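Local coordinates for beta-galactosidase (Marinomonas sp. ef1, PDB 6Y2K), which hydrolyses terminal beta-D-galactosyl residues as a cold-active GH42 beta-galactosidase that works as a hexamer, at residues A[284-288]-A[289-293]; A[332-335]-A[336-340]; A[479-482]-A[483-487]; A[298-301]-A[302-305]. All coordinates share one frame; numbering follows the deposited sequence. Where two conformers were deposited one is given.

Contact 1 (A[284-288]-A[289-293])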
loop_
_atom_site.group_PDB
_atom_site.type_symbol
_atom_site.label_atom_id
_atom_site.label_comp_id
_atom_site.label_asym_id
_atom_site.label_seq_id
_atom_site.Cartn_x
_atom_site.Cartn_y
_atom_site.Cartn_z
ATOM N N HIS A 284 0.253 19.645 -3.078
ATOM C CA HIS A 284 1.486 19.412 -2.336
ATOM C C HIS A 284 2.707 19.951 -3.088
ATOM O O HIS A 284 3.493 20.714 -2.529
ATOM C CB HIS A 284 1.661 17.925 -2.008
ATOM C CG HIS A 284 2.817 17.656 -1.099
ATOM N ND1 HIS A 284 4.034 17.202 -1.561
ATOM C CD2 HIS A 284 2.962 17.829 0.236
ATOM C CE1 HIS A 284 4.874 17.091 -0.547
ATOM N NE2 HIS A 284 4.248 17.458 0.556
ATOM N N THR A 285 2.855 19.567 -4.351
ATOM C CA THR A 285 4.020 19.960 -5.164
ATOM C C THR A 285 4.183 21.461 -5.297
ATOM O O THR A 285 5.290 21.979 -5.194
ATOM C CB THR A 285 3.919 19.333 -6.576
ATOM O OG1 THR A 285 3.960 17.910 -6.447
ATOM C CG2 THR A 285 5.047 19.801 -7.525
ATOM N N TYR A 286 3.076 22.161 -5.522
ATOM C CA TYR A 286 3.113 23.587 -5.840
ATOM C C TYR A 286 2.614 24.496 -4.691
ATOM O O TYR A 286 2.307 25.677 -4.916
ATOM C CB TYR A 286 2.297 23.810 -7.115
ATOM C CG TYR A 286 2.867 23.124 -8.341
ATOM C CD1 TYR A 286 4.106 23.508 -8.865
ATOM C CD2 TYR A 286 2.169 22.095 -8.988
ATOM C CE1 TYR A 286 4.635 22.891 -9.994
ATOM C CE2 TYR A 286 2.688 21.479 -10.123
ATOM C CZ TYR A 286 3.922 21.881 -10.622
ATOM O OH TYR A 286 4.446 21.280 -11.744
ATOM N N LEU A 287 2.560 23.952 -3.468
ATOM C CA LEU A 287 2.074 24.664 -2.275
ATOM C C LEU A 287 2.437 26.150 -2.221
ATOM O O LEU A 287 1.588 26.972 -1.924
ATOM C CB LEU A 287 2.641 24.004 -1.008
ATOM C CG LEU A 287 2.278 24.616 0.349
ATOM C CD1 LEU A 287 0.802 24.416 0.645
ATOM C CD2 LEU A 287 3.119 24.006 1.454
ATOM N N ARG A 288 3.705 26.470 -2.483
ATOM C CA ARG A 288 4.241 27.817 -2.263
ATOM C C ARG A 288 4.385 28.683 -3.517
ATOM O O ARG A 288 4.862 29.828 -3.411
ATOM C CB ARG A 288 5.586 27.725 -1.535
ATOM C CG ARG A 288 5.521 26.987 -0.203
ATOM C CD ARG A 288 6.769 27.248 0.632
ATOM N NE ARG A 288 6.760 26.489 1.874
ATOM C CZ ARG A 288 6.039 26.789 2.958
ATOM N NH1 ARG A 288 5.242 27.853 2.973
ATOM N NH2 ARG A 288 6.113 26.008 4.033
ATOM N N VAL A 289 3.982 28.161 -4.685
ATOM C CA VAL A 289 3.995 28.935 -5.944
ATOM C C VAL A 289 2.690 28.951 -6.754
ATOM O O VAL A 289 2.539 29.778 -7.667
ATOM C CB VAL A 289 5.147 28.475 -6.870
ATOM C CG1 VAL A 289 6.493 28.741 -6.201
ATOM C CG2 VAL A 289 5.016 27.001 -7.250
ATOM N N GLY A 290 1.759 28.046 -6.451
ATOM C CA GLY A 290 0.552 27.883 -7.253
ATOM C C GLY A 290 0.809 26.999 -8.452
ATOM O O GLY A 290 1.954 26.760 -8.828
ATOM N N HIS A 291 -0.263 26.498 -9.056
ATOM C CA HIS A 291 -0.134 25.637 -10.223
ATOM C C HIS A 291 0.465 26.463 -11.365
ATOM O O HIS A 291 0.148 27.651 -11.486
ATOM C CB HIS A 291 -1.491 25.051 -10.625
ATOM C CG HIS A 291 -1.413 24.053 -11.733
ATOM N ND1 HIS A 291 -1.517 24.409 -13.064
ATOM C CD2 HIS A 291 -1.251 22.708 -11.713
ATOM C CE1 HIS A 291 -1.408 23.324 -13.813
ATOM N NE2 HIS A 291 -1.248 22.278 -13.018
ATOM N N PRO A 292 1.345 25.860 -12.193
ATOM C CA PRO A 292 2.012 26.634 -13.270
ATOM C C PRO A 292 1.112 27.387 -14.262
ATOM O O PRO A 292 1.575 28.352 -14.892
ATOM C CB PRO A 292 2.802 25.560 -14.009
ATOM C CG PRO A 292 3.151 24.589 -12.938
ATOM C CD PRO A 292 1.911 24.500 -12.103
ATOM N N ASP A 293 -0.148 26.958 -14.390
ATOM C CA ASP A 293 -1.134 27.582 -15.279
ATOM C C ASP A 293 -2.260 28.366 -14.597
ATOM O O ASP A 293 -3.182 28.832 -15.276
ATOM C CB ASP A 293 -1.735 26.501 -16.178
ATOM C CG ASP A 293 -0.678 25.732 -16.915
ATOM O OD1 ASP A 293 0.252 26.397 -17.461
ATOM O OD2 ASP A 293 -0.738 24.474 -16.919
#

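Contact 2 (A[332-335]-A[336-340])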
loop_
_atom_site.group_PDB
_atom_site.type_symbol
_atom_site.label_atom_id
_atom_site.label_comp_id
_atom_site.label_asym_id
_atom_site.label_seq_id
_atom_site.Cartn_x
_atom_site.Cartn_y
_atom_site.Cartn_z
ATOM N N GLY A 332 11.053 34.555 -3.798
ATOM C CA GLY A 332 11.035 34.824 -5.243
ATOM C C GLY A 332 9.690 34.652 -5.955
ATOM O O GLY A 332 9.556 35.037 -7.130
ATOM N N ALA A 333 8.685 34.101 -5.266
ATOM C CA ALA A 333 7.382 33.844 -5.897
ATOM C C ALA A 333 6.646 35.110 -6.348
ATOM O O ALA A 333 5.982 35.086 -7.374
ATOM C CB ALA A 333 6.484 32.996 -5.002
ATOM N N VAL A 334 6.767 36.210 -5.603
ATOM C CA VAL A 334 6.081 37.449 -5.996
ATOM C C VAL A 334 6.705 37.995 -7.297
ATOM O O VAL A 334 5.991 38.439 -8.197
ATOM C CB VAL A 334 6.081 38.511 -4.870
ATOM C CG1 VAL A 334 5.447 39.816 -5.360
ATOM C CG2 VAL A 334 5.354 37.972 -3.627
ATOM N N ARG A 335 8.037 37.955 -7.382
ATOM C CA ARG A 335 8.748 38.270 -8.632
ATOM C C ARG A 335 8.290 37.359 -9.771
ATOM O O ARG A 335 8.024 37.831 -10.876
ATOM C CB ARG A 335 10.259 38.154 -8.432
ATOM C CG ARG A 335 11.082 38.089 -9.711
ATOM C CD ARG A 335 12.554 38.297 -9.399
ATOM N NE ARG A 335 13.370 38.212 -10.607
ATOM C CZ ARG A 335 13.893 37.093 -11.109
ATOM N NH1 ARG A 335 13.685 35.904 -10.546
ATOM N NH2 ARG A 335 14.625 37.166 -12.215
ATOM N N LEU A 336 8.205 36.060 -9.476
ATOM C CA LEU A 336 7.773 35.053 -10.446
ATOM C C LEU A 336 6.414 35.422 -11.036
ATOM O O LEU A 336 6.256 35.461 -12.253
ATOM C CB LEU A 336 7.715 33.662 -9.786
ATOM C CG LEU A 336 7.665 32.387 -10.634
ATOM C CD1 LEU A 336 7.559 31.198 -9.696
ATOM C CD2 LEU A 336 6.525 32.332 -11.635
ATOM N N TRP A 337 5.442 35.685 -10.159
ATOM C CA TRP A 337 4.071 35.979 -10.593
ATOM C C TRP A 337 3.980 37.276 -11.378
ATOM O O TRP A 337 3.170 37.391 -12.301
ATOM C CB TRP A 337 3.105 36.039 -9.390
ATOM C CG TRP A 337 3.023 34.779 -8.573
ATOM C CD1 TRP A 337 3.073 33.492 -9.034
ATOM C CD2 TRP A 337 2.835 34.690 -7.155
ATOM N NE1 TRP A 337 2.947 32.605 -7.989
ATOM C CE2 TRP A 337 2.802 33.313 -6.824
ATOM C CE3 TRP A 337 2.706 35.643 -6.124
ATOM C CZ2 TRP A 337 2.636 32.859 -5.505
ATOM C CZ3 TRP A 337 2.545 35.192 -4.815
ATOM C CH2 TRP A 337 2.505 33.805 -4.519
ATOM N N THR A 338 4.807 38.252 -11.003
ATOM C CA THR A 338 4.832 39.554 -11.674
ATOM C C THR A 338 5.342 39.418 -13.107
ATOM O O THR A 338 4.667 39.864 -14.042
ATOM C CB THR A 338 5.661 40.582 -10.874
ATOM O OG1 THR A 338 5.182 40.644 -9.526
ATOM C CG2 THR A 338 5.569 41.986 -11.489
ATOM N N TRP A 339 6.518 38.804 -13.286
ATOM C CA TRP A 339 7.042 38.540 -14.638
ATOM C C TRP A 339 6.106 37.670 -15.450
ATOM O O TRP A 339 5.958 37.876 -16.650
ATOM C CB TRP A 339 8.434 37.909 -14.612
ATOM C CG TRP A 339 9.509 38.924 -14.511
ATOM C CD1 TRP A 339 10.368 39.110 -13.479
ATOM C CD2 TRP A 339 9.811 39.928 -15.478
ATOM N NE1 TRP A 339 11.213 40.164 -13.746
ATOM C CE2 TRP A 339 10.884 40.691 -14.968
ATOM C CE3 TRP A 339 9.284 40.258 -16.730
ATOM C CZ2 TRP A 339 11.441 41.760 -15.671
ATOM C CZ3 TRP A 339 9.840 41.333 -17.431
ATOM C CH2 TRP A 339 10.913 42.060 -16.902
ATOM N N GLU A 340 5.480 36.698 -14.789
ATOM C CA GLU A 340 4.477 35.847 -15.429
ATOM C C GLU A 340 3.417 36.720 -16.089
ATOM O O GLU A 340 3.170 36.593 -17.294
ATOM C CB GLU A 340 3.861 34.890 -14.389
ATOM C CG GLU A 340 2.716 34.008 -14.850
ATOM C CD GLU A 340 1.889 33.539 -13.661
ATOM O OE1 GLU A 340 0.926 34.254 -13.312
ATOM O OE2 GLU A 340 2.222 32.490 -13.059
#

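Contact 3 (A[479-482]-A[483-487])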
loop_
_atom_site.group_PDB
_atom_site.type_symbol
_atom_site.label_atom_id
_atom_site.label_comp_id
_atom_site.label_asym_id
_atom_site.label_seq_id
_atom_site.Cartn_x
_atom_site.Cartn_y
_atom_site.Cartn_z
ATOM N N GLU A 479 -23.810 32.060 -36.724
ATOM C CA GLU A 479 -22.747 32.980 -37.106
ATOM C C GLU A 479 -21.369 32.372 -36.802
ATOM O O GLU A 479 -20.431 32.523 -37.605
ATOM C CB GLU A 479 -22.942 34.352 -36.443
ATOM C CG GLU A 479 -24.101 35.164 -37.029
ATOM C CD GLU A 479 -25.476 34.731 -36.529
ATOM O OE1 GLU A 479 -25.553 33.812 -35.682
ATOM O OE2 GLU A 479 -26.485 35.306 -36.985
ATOM N N LEU A 480 -21.241 31.675 -35.666
ATOM C CA LEU A 480 -20.009 30.941 -35.381
ATOM C C LEU A 480 -19.778 29.849 -36.424
ATOM O O LEU A 480 -18.663 29.701 -36.909
ATOM C CB LEU A 480 -19.997 30.338 -33.969
ATOM C CG LEU A 480 -18.776 29.450 -33.649
ATOM C CD1 LEU A 480 -17.466 30.198 -33.884
ATOM C CD2 LEU A 480 -18.848 28.926 -32.227
ATOM N N GLN A 481 -20.815 29.103 -36.793
ATOM C CA GLN A 481 -20.632 28.052 -37.803
ATOM C C GLN A 481 -20.121 28.611 -39.144
ATOM O O GLN A 481 -19.267 27.989 -39.782
ATOM C CB GLN A 481 -21.897 27.211 -38.009
ATOM C CG GLN A 481 -21.668 25.941 -38.833
ATOM C CD GLN A 481 -20.597 25.025 -38.246
ATOM O OE1 GLN A 481 -20.604 24.735 -37.045
ATOM N NE2 GLN A 481 -19.673 24.568 -39.093
ATOM N N ASN A 482 -20.619 29.783 -39.545
ATOM C CA ASN A 482 -20.115 30.469 -40.752
ATOM C C ASN A 482 -18.629 30.806 -40.640
ATOM O O ASN A 482 -17.870 30.570 -41.583
ATOM C CB ASN A 482 -20.899 31.758 -41.036
ATOM C CG ASN A 482 -22.316 31.495 -41.501
ATOM O OD1 ASN A 482 -22.603 30.485 -42.151
ATOM N ND2 ASN A 482 -23.220 32.420 -41.172
ATOM N N ARG A 483 -18.220 31.345 -39.492
ATOM C CA ARG A 483 -16.804 31.624 -39.234
ATOM C C ARG A 483 -15.950 30.346 -39.262
ATOM O O ARG A 483 -14.847 30.358 -39.798
ATOM C CB ARG A 483 -16.609 32.373 -37.911
ATOM C CG ARG A 483 -17.080 33.828 -37.940
ATOM C CD ARG A 483 -16.646 34.602 -36.699
ATOM N NE ARG A 483 -17.338 34.137 -35.495
ATOM C CZ ARG A 483 -18.579 34.473 -35.126
ATOM N NH1 ARG A 483 -19.093 33.978 -33.999
ATOM N NH2 ARG A 483 -19.327 35.295 -35.869
ATOM N N LEU A 484 -16.469 29.248 -38.709
ATOM C CA LEU A 484 -15.763 27.960 -38.761
ATOM C C LEU A 484 -15.654 27.429 -40.184
ATOM O O LEU A 484 -14.594 26.927 -40.567
ATOM C CB LEU A 484 -16.418 26.911 -37.857
ATOM C CG LEU A 484 -16.401 27.209 -36.348
ATOM C CD1 LEU A 484 -17.164 26.125 -35.598
ATOM C CD2 LEU A 484 -14.986 27.334 -35.814
ATOM N N ASN A 485 -16.727 27.565 -40.966
ATOM C CA ASN A 485 -16.731 27.114 -42.370
ATOM C C ASN A 485 -15.651 27.796 -43.224
ATOM O O ASN A 485 -15.055 27.155 -44.086
ATOM C CB ASN A 485 -18.112 27.332 -43.016
ATOM C CG ASN A 485 -19.178 26.385 -42.475
ATOM O OD1 ASN A 485 -18.877 25.303 -41.956
ATOM N ND2 ASN A 485 -20.439 26.792 -42.601
ATOM N N SER A 486 -15.392 29.077 -42.972
ATOM C CA SER A 486 -14.399 29.828 -43.746
ATOM C C SER A 486 -13.000 29.870 -43.105
ATOM O O SER A 486 -12.050 30.300 -43.755
ATOM C CB SER A 486 -14.904 31.250 -43.996
ATOM O OG SER A 486 -15.009 31.967 -42.779
ATOM N N TYR A 487 -12.872 29.423 -41.850
ATOM C CA TYR A 487 -11.589 29.440 -41.139
ATOM C C TYR A 487 -10.556 28.620 -41.907
ATOM O O TYR A 487 -10.844 27.500 -42.346
ATOM C CB TYR A 487 -11.769 28.913 -39.701
ATOM C CG TYR A 487 -10.504 28.774 -38.885
ATOM C CD1 TYR A 487 -9.717 29.880 -38.576
ATOM C CD2 TYR A 487 -10.105 27.527 -38.396
ATOM C CE1 TYR A 487 -8.560 29.746 -37.819
ATOM C CE2 TYR A 487 -8.958 27.381 -37.637
ATOM C CZ TYR A 487 -8.189 28.486 -37.353
ATOM O OH TYR A 487 -7.058 28.322 -36.610
HETATM O O HOH W 1 -21.169 29.116 -43.997
#

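Contact 4 (A[298-301]-A[302-305])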
loop_
_atom_site.group_PDB
_atom_site.type_symbol
_atom_site.label_atom_id
_atom_site.label_comp_id
_atom_site.label_asym_id
_atom_site.label_seq_id
_atom_site.Cartn_x
_atom_site.Cartn_y
_atom_site.Cartn_z
ATOM N N HIS A 298 -5.880 32.574 -16.724
ATOM C CA HIS A 298 -6.658 33.788 -16.521
ATOM C C HIS A 298 -6.056 35.024 -17.204
ATOM O O HIS A 298 -6.797 35.874 -17.689
ATOM C CB HIS A 298 -6.865 34.016 -15.027
ATOM C CG HIS A 298 -7.697 32.951 -14.398
ATOM N ND1 HIS A 298 -7.149 31.873 -13.739
ATOM C CD2 HIS A 298 -9.038 32.759 -14.388
ATOM C CE1 HIS A 298 -8.118 31.072 -13.330
ATOM N NE2 HIS A 298 -9.273 31.586 -13.710
ATOM N N HIS A 299 -4.732 35.119 -17.257
ATOM C CA HIS A 299 -4.095 36.211 -18.002
ATOM C C HIS A 299 -4.581 36.189 -19.467
ATOM O O HIS A 299 -4.951 37.221 -20.016
ATOM C CB HIS A 299 -2.575 36.103 -17.999
ATOM C CG HIS A 299 -1.944 36.187 -16.647
ATOM N ND1 HIS A 299 -2.371 37.054 -15.670
ATOM C CD2 HIS A 299 -0.874 35.538 -16.130
ATOM C CE1 HIS A 299 -1.601 36.930 -14.602
ATOM N NE2 HIS A 299 -0.688 36.009 -14.852
ATOM N N ASP A 300 -4.591 35.004 -20.078
ATOM C CA ASP A 300 -5.044 34.845 -21.472
ATOM C C ASP A 300 -6.560 35.053 -21.656
ATOM O O ASP A 300 -6.989 35.706 -22.616
ATOM C CB ASP A 300 -4.608 33.477 -22.034
ATOM C CG ASP A 300 -3.082 33.352 -22.202
ATOM O OD1 ASP A 300 -2.380 34.398 -22.329
ATOM O OD2 ASP A 300 -2.585 32.195 -22.200
ATOM N N LEU A 301 -7.362 34.505 -20.751
ATOM C CA LEU A 301 -8.815 34.724 -20.774
ATOM C C LEU A 301 -9.152 36.222 -20.671
ATOM O O LEU A 301 -9.935 36.752 -21.468
ATOM C CB LEU A 301 -9.488 33.948 -19.634
ATOM C CG LEU A 301 -10.973 34.171 -19.332
ATOM C CD1 LEU A 301 -11.863 33.673 -20.459
ATOM C CD2 LEU A 301 -11.320 33.470 -18.027
ATOM N N TYR A 302 -8.537 36.900 -19.711
ATOM C CA TYR A 302 -8.855 38.311 -19.455
ATOM C C TYR A 302 -8.201 39.287 -20.442
ATOM O O TYR A 302 -8.763 40.352 -20.701
ATOM C CB TYR A 302 -8.598 38.679 -17.984
ATOM C CG TYR A 302 -9.534 37.938 -17.020
ATOM C CD1 TYR A 302 -10.909 37.882 -17.256
ATOM C CD2 TYR A 302 -9.048 37.290 -15.880
ATOM C CE1 TYR A 302 -11.771 37.194 -16.404
ATOM C CE2 TYR A 302 -9.912 36.612 -15.011
ATOM C CZ TYR A 302 -11.274 36.572 -15.277
ATOM O OH TYR A 302 -12.176 35.921 -14.446
ATOM N N ARG A 303 -7.049 38.937 -21.011
ATOM C CA ARG A 303 -6.548 39.687 -22.171
ATOM C C ARG A 303 -7.610 39.681 -23.289
ATOM O O ARG A 303 -7.840 40.704 -23.925
ATOM C CB ARG A 303 -5.206 39.150 -22.681
ATOM C CG ARG A 303 -4.598 40.011 -23.795
ATOM C CD ARG A 303 -3.182 39.592 -24.187
ATOM N NE ARG A 303 -3.190 38.274 -24.836
ATOM C CZ ARG A 303 -2.891 37.114 -24.251
ATOM N NH1 ARG A 303 -2.484 37.055 -22.982
ATOM N NH2 ARG A 303 -2.981 35.989 -24.960
ATOM N N GLY A 304 -8.275 38.544 -23.499
ATOM C CA GLY A 304 -9.385 38.472 -24.450
ATOM C C GLY A 304 -10.581 39.339 -24.053
ATOM O O GLY A 304 -11.082 40.109 -24.869
ATOM N N CYS A 305 -11.005 39.240 -22.790
ATOM C CA CYS A 305 -12.072 40.087 -22.238
ATOM C C CYS A 305 -11.775 41.587 -22.320
ATOM O O CYS A 305 -12.705 42.396 -22.435
ATOM C CB CYS A 305 -12.362 39.729 -20.774
ATOM S SG CYS A 305 -13.047 38.077 -20.528
#

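Contact 1 (A[284-288]-A[289-293])
P292 sets its CD over the face of the Y286 ring, 3.6 Å from the centroid of the Y286 ring and only 11° off the ring normal, a CH-pi contact over the middle of the face. P292 CG follows onto the phenol end, 3.6 Å from Y286 CZ, and the two side chains cross at about a right angle. The opposite face of the same ring carries T285 CG2, so the phenol is held like a filling between a methyl and a proline. At its rim, near the ring plane, V289 CG2 comes to 4.0 Å from Y286 CD1; the H291 ring stands oblique to it, the planes 70° apart. Y286 CG is anti to the carbonyl carbon (chi1 -64°), which swings the ring over the returning chain. Beside the ring the backbone closes on itself. Y286 O takes two N-H groups, from V289 N at 3.0 Å, well above the carbonyl plane, and from G290 N at 2.9 Å, within it. G290 has a positive phi, and with its psi a CB would jam against the preceding carbonyl. The polar ends find partners beyond the turn: R288 NH1 forms a salt bridge with D527 of the second subunit, and H291 NE2 hydrogen-bonds E444. This is a tight turn just past the end of helix 280-285, closed by two N-H groups on one carbonyl oxygen, in the TIM-barrel region.

Contact 2 (A[332-335]-A[336-340])
The indole of W337 lies over the first turn of its own helix, and what it covers there is mostly A333. A333 CB is 4.1 Å from the centroid of the W337 six-membered ring, 19° off the normal, a CH-pi contact, while A333 O stands 3.1 Å above the indole plane toward its rim. V334 CG2 adds a touch at W337 CZ3, 4.1 Å away. With CG anti to the carbonyl carbon (chi1 -59°), the ring folds back toward the helix start. Replacing W337 with an alanine would probably uncover the A333 methyl and leave V289 O, which receives the indole N-H, without its mate. On the next face V334 O takes two donors: T338 OG1 at 2.7 Å and T338 N at 3.1 Å, arriving from opposite faces of the carbonyl plane. T338 OG1 also pairs with Y351. R335 runs out extended, its CG in the plane of the W339 indole at the edge, 4.0 Å from W339 CD1. E388 holds both of these side chains at their polar ends, meeting R335 NE and W339 NE1, and D649 takes R335 NH1. At the helix start G332 is the N-cap, and E381 receives the N-H groups of G332 and R335. Helix 333-343 connects barrel strands 310-315 and 348-352; helix 377-395 lies along its R335 and T338 side, strand 618-623 packs on L336 and W339, and strand 649-655 on R335 and W339.

Contact 3 (A[479-482]-A[483-487])
R483 folds back over the preceding turn, and the face of its guanidinium lies on backbone: L480 CA and E479 O each stand 3.4 Å above the plane, toward its rim. NH1 of R483 comes to 3.8 Å from L480 CB, and R483 NH2 is as close to E479 CB. A bend at chi3 (-68°) turns the group back this way, and the polar partner of NH1 is S458 O. The carboxylate of E479 leads away and makes no salt bridge with it. A methionine in place of R483 would probably leave S458 O without this donor and expose the E479-L480 backbone that the planar group covers. L480, buried, brings its CD1 to 4.0 Å from L484 CG, the two side chains passing at a slant. N482 and N485 meet through water: it donates to N482 OD1 and accepts from N485 ND2, at 2.7 and 2.8 Å. Q481, bent at chi2, sends NE2 to N485 OD1 at 3.1 Å; the oxygen lies in the Q481 amide plane, but the donor comes in 46° out of the plane of the N485 carbonyl. Thus N485 gives at one end of its amide and receives at the other. Helix 478-486 makes the crossover between parallel strands 467-470 and 490-493 of the mixed sheet, with L484 packed on L468 and the polar residues N482 and N485 toward solvent.

Contact 4 (A[298-301]-A[302-305])
D300 and R303 form a salt bridge one turn apart, lying side by side and pointing the same way. R303 NH1 donates to D300 OD1 at 2.7 Å, using the anti lone pair of that oxygen, and R303 NH2 adds a weak bond to D300 OD1 at 3.1 Å. The acceptor lies at the guanidinium edge, in its plane, while the carboxylate is turned 80° to it. A bend at chi3 (68°) brings the group round to the aspartate. Neither charge ends there: D300 OD1 also hydrogen-bonds H344 ND1, D300 OD2 has the hydroxyl of Y443, and R303 NH2 goes on to D454 and V453 O. This is a buried network where helix 294-305 of the TIM-barrel region meets strand 453-456 of the trimerisation-domain region. Along the helix itself the carbonyls are taken up in i to i+4 fashion: H298 O by Y302 N and H299 O by R303 N, both at 2.9 Å, and L301 O by C305 N at 3.0 Å. G304 N reaches D300 O at 3.2 Å, and a CB on that glycine would be tight against L301 O. L301 CD2 sits over one face of the Y302 ring, 4.1 Å from Y302 CE1, and H298 CD2 is 4.0 Å from Y302 CE2; the Y302 hydroxyl bonds to M244 O. H298 ND1 pairs with A294 O, and H299 uses both nitrogens, NE2 with E340 and ND1 with W264.

Overall arrangement
Contacts 1, 2 and 4 belong to the TIM-barrel region and are buried; contact 3 lies in the trimerisation-domain region, partly open to solvent, its centre about 38 Å from that of contact 1. Contact 2 probably hydrogen-bonds to both contact 1 and contact 4, while these two do not touch each other. Contact 1 lies at the end of helix 280-285 and in the loop that leads to helix 294-305, which carries contact 4. Chemistry tracks place: proline on tyrosine at a turn bordering a second subunit, indole on alanine in a barrel helix, a buried salt bridge in contact 4, and amides joined by water in contact 3.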